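Local coordinates for protein botulinum neurotoxin type C1 (Clostridium botulinum, PDB 3N7K) that probably binds gangliosides on the surface of neurons through its heavy-chain receptor-binding domain, the first step in the entry of this neurotoxin, at residues Q124-S129 and G153-Y158. Numbering follows the deposited sequence.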
loop_
_atom_site.group_PDB
_atom_site.type_symbol
_atom_site.label_atom_id
_atom_site.label_comp_id
_atom_site.label_asym_id
_atom_site.label_seq_id
_atom_site.Cartn_x
_atom_site.Cartn_y
_atom_site.Cartn_z
ATOM N N GLN A 124 -9.838 -17.445 -20.322
ATOM C CA GLN A 124 -8.464 -16.981 -20.538
ATOM C C GLN A 124 -8.182 -15.972 -19.427
ATOM O O GLN A 124 -8.679 -14.849 -19.449
ATOM C CB GLN A 124 -8.297 -16.344 -21.932
ATOM C CG GLN A 124 -6.915 -15.710 -22.172
ATOM C CD GLN A 124 -6.365 -15.922 -23.600
ATOM O OE1 GLN A 124 -7.043 -15.670 -24.601
ATOM N NE2 GLN A 124 -5.119 -16.372 -23.682
ATOM N N SER A 125 -7.405 -16.397 -18.438
ATOM C CA SER A 125 -7.093 -15.542 -17.303
ATOM C C SER A 125 -5.651 -15.082 -17.276
ATOM O O SER A 125 -4.788 -15.645 -17.935
ATOM C CB SER A 125 -7.406 -16.257 -15.979
ATOM O OG SER A 125 -8.788 -16.535 -15.852
ATOM N N ILE A 126 -5.410 -14.042 -16.496
ATOM C CA ILE A 126 -4.086 -13.476 -16.344
ATOM C C ILE A 126 -4.100 -13.068 -14.874
ATOM O O ILE A 126 -5.169 -12.791 -14.330
ATOM C CB ILE A 126 -3.904 -12.253 -17.314
ATOM C CG1 ILE A 126 -2.423 -11.926 -17.467
ATOM C CG2 ILE A 126 -4.688 -11.026 -16.818
ATOM C CD1 ILE A 126 -2.140 -10.909 -18.547
ATOM N N ASN A 127 -2.955 -13.058 -14.207
ATOM C CA ASN A 127 -2.990 -12.683 -12.806
ATOM C C ASN A 127 -1.770 -11.974 -12.273
ATOM O O ASN A 127 -0.767 -11.785 -12.960
ATOM C CB ASN A 127 -3.256 -13.911 -11.924
ATOM C CG ASN A 127 -2.106 -14.931 -11.960
ATOM O OD1 ASN A 127 -2.190 -15.940 -12.658
ATOM N ND2 ASN A 127 -1.027 -14.659 -11.214
ATOM N N PHE A 128 -1.899 -11.583 -11.013
ATOM C CA PHE A 128 -0.856 -10.909 -10.256
ATOM C C PHE A 128 -0.704 -11.748 -8.990
ATOM O O PHE A 128 -1.697 -12.099 -8.349
ATOM C CB PHE A 128 -1.289 -9.482 -9.914
ATOM C CG PHE A 128 -0.644 -8.929 -8.675
ATOM C CD1 PHE A 128 0.733 -8.770 -8.593
ATOM C CD2 PHE A 128 -1.422 -8.559 -7.581
ATOM C CE1 PHE A 128 1.321 -8.250 -7.445
ATOM C CE2 PHE A 128 -0.837 -8.037 -6.429
ATOM C CZ PHE A 128 0.533 -7.882 -6.364
ATOM N N SER A 129 0.535 -12.093 -8.656
ATOM C CA SER A 129 0.814 -12.903 -7.472
ATOM C C SER A 129 1.761 -12.139 -6.565
ATOM O O SER A 129 2.884 -11.824 -6.966
ATOM C CB SER A 129 1.443 -14.234 -7.897
ATOM O OG SER A 129 2.293 -14.057 -9.024
ATOM N N GLY A 153 -4.321 -8.788 -30.352
ATOM C CA GLY A 153 -2.981 -8.750 -29.804
ATOM C C GLY A 153 -2.890 -9.312 -28.404
ATOM O O GLY A 153 -3.311 -10.441 -28.132
ATOM N N ASN A 154 -2.362 -8.510 -27.493
ATOM C CA ASN A 154 -2.185 -8.964 -26.128
ATOM C C ASN A 154 -3.138 -8.460 -25.040
ATOM O O ASN A 154 -3.777 -7.410 -25.142
ATOM C CB ASN A 154 -0.741 -8.693 -25.707
ATOM C CG ASN A 154 0.255 -9.516 -26.497
ATOM O OD1 ASN A 154 0.355 -10.731 -26.315
ATOM N ND2 ASN A 154 0.995 -8.860 -27.388
ATOM N N MET A 155 -3.203 -9.265 -23.989
ATOM C CA MET A 155 -4.001 -9.015 -22.804
ATOM C C MET A 155 -2.963 -8.916 -21.688
ATOM O O MET A 155 -2.134 -9.819 -21.530
ATOM C CB MET A 155 -4.928 -10.209 -22.570
ATOM C CG MET A 155 -5.428 -10.396 -21.148
ATOM S SD MET A 155 -6.155 -12.048 -20.976
ATOM C CE MET A 155 -7.874 -11.659 -20.704
ATOM N N LYS A 156 -2.979 -7.818 -20.938
ATOM C CA LYS A 156 -2.014 -7.654 -19.852
ATOM C C LYS A 156 -2.592 -6.998 -18.619
ATOM O O LYS A 156 -3.671 -6.408 -18.649
ATOM C CB LYS A 156 -0.789 -6.849 -20.306
ATOM C CG LYS A 156 -0.785 -6.402 -21.751
ATOM C CD LYS A 156 0.589 -5.863 -22.095
ATOM C CE LYS A 156 0.681 -5.352 -23.527
ATOM N NZ LYS A 156 -0.236 -4.204 -23.786
ATOM N N ILE A 157 -1.855 -7.101 -17.525
ATOM C CA ILE A 157 -2.282 -6.516 -16.274
ATOM C C ILE A 157 -1.106 -5.823 -15.601
ATOM O O ILE A 157 0.005 -6.341 -15.606
ATOM C CB ILE A 157 -2.881 -7.600 -15.334
ATOM C CG1 ILE A 157 -3.252 -6.971 -13.989
ATOM C CG2 ILE A 157 -1.898 -8.746 -15.146
ATOM C CD1 ILE A 157 -4.045 -7.881 -13.091
ATOM N N TYR A 158 -1.355 -4.641 -15.042
ATOM C CA TYR A 158 -0.321 -3.874 -14.351
ATOM C C TYR A 158 -0.717 -3.604 -12.902
ATOM O O TYR A 158 -1.880 -3.373 -12.604
ATOM C CB TYR A 158 -0.113 -2.504 -15.003
ATOM C CG TYR A 158 0.115 -2.508 -16.493
ATOM C CD1 TYR A 158 1.285 -1.980 -17.030
ATOM C CD2 TYR A 158 -0.850 -2.991 -17.371
ATOM C CE1 TYR A 158 1.491 -1.929 -18.399
ATOM C CE2 TYR A 158 -0.651 -2.944 -18.746
ATOM C CZ TYR A 158 0.525 -2.407 -19.249
ATOM O OH TYR A 158 0.737 -2.327 -20.601
#
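Ile126 stands between Met155 and Ile157, two alternate residues that face it from the neighbouring layer, and these three side chains illustrate how two β-sheets pack face to face. The segments 124-129 and 153-158 run in nearly the same direction, their axes 7.1 Å apart and inclined by 23°, yet no hydrogen bond joins them: each strand pairs within its own sheet, 124-129 with the strand 111-117, and 153-158 with the strands 143-150 and 162-168.

Apolar side chains account for most of the buried surface. With CG1 anti to its backbone N (chi1 -163°) and the chain extended, Ile126 sends CD1 across to the opposite backbone, 3.2 Å from Met155 O and close to Lys156 CA. The same CD1 meets Met155 CG at 4.2 Å. The flank of Ile126 meets Ile157, whose side chain passes it in the reverse sense: Ile126 CG1 lies 4.0 Å from Ile157 CG2, and the CG2 branches of the two isoleucines also meet. The CG2 methyl of Ile157 reaches on to the backbone O of Asn127, a loose approach at 3.9 Å.

Toward the start of both segments the thioether of Met155 lies against the aliphatic part and backbone carbonyl of Gln124. Its SD is 3.9 Å from Gln124 CG, and a bend at chi3 (-113°) carries CE to 3.5 Å from Gln124 O. Phe114 and Leu116 also touch the methionine. The amide of Gln124 is held elsewhere, by OE1 accepting from the backbone N of Lys170.

Two antiparallel sheets with aliphatic side chains interleaved between them make up the β-sandwich of the concanavalin-like (jelly-roll) N-terminal half of a clostridial neurotoxin receptor-binding domain.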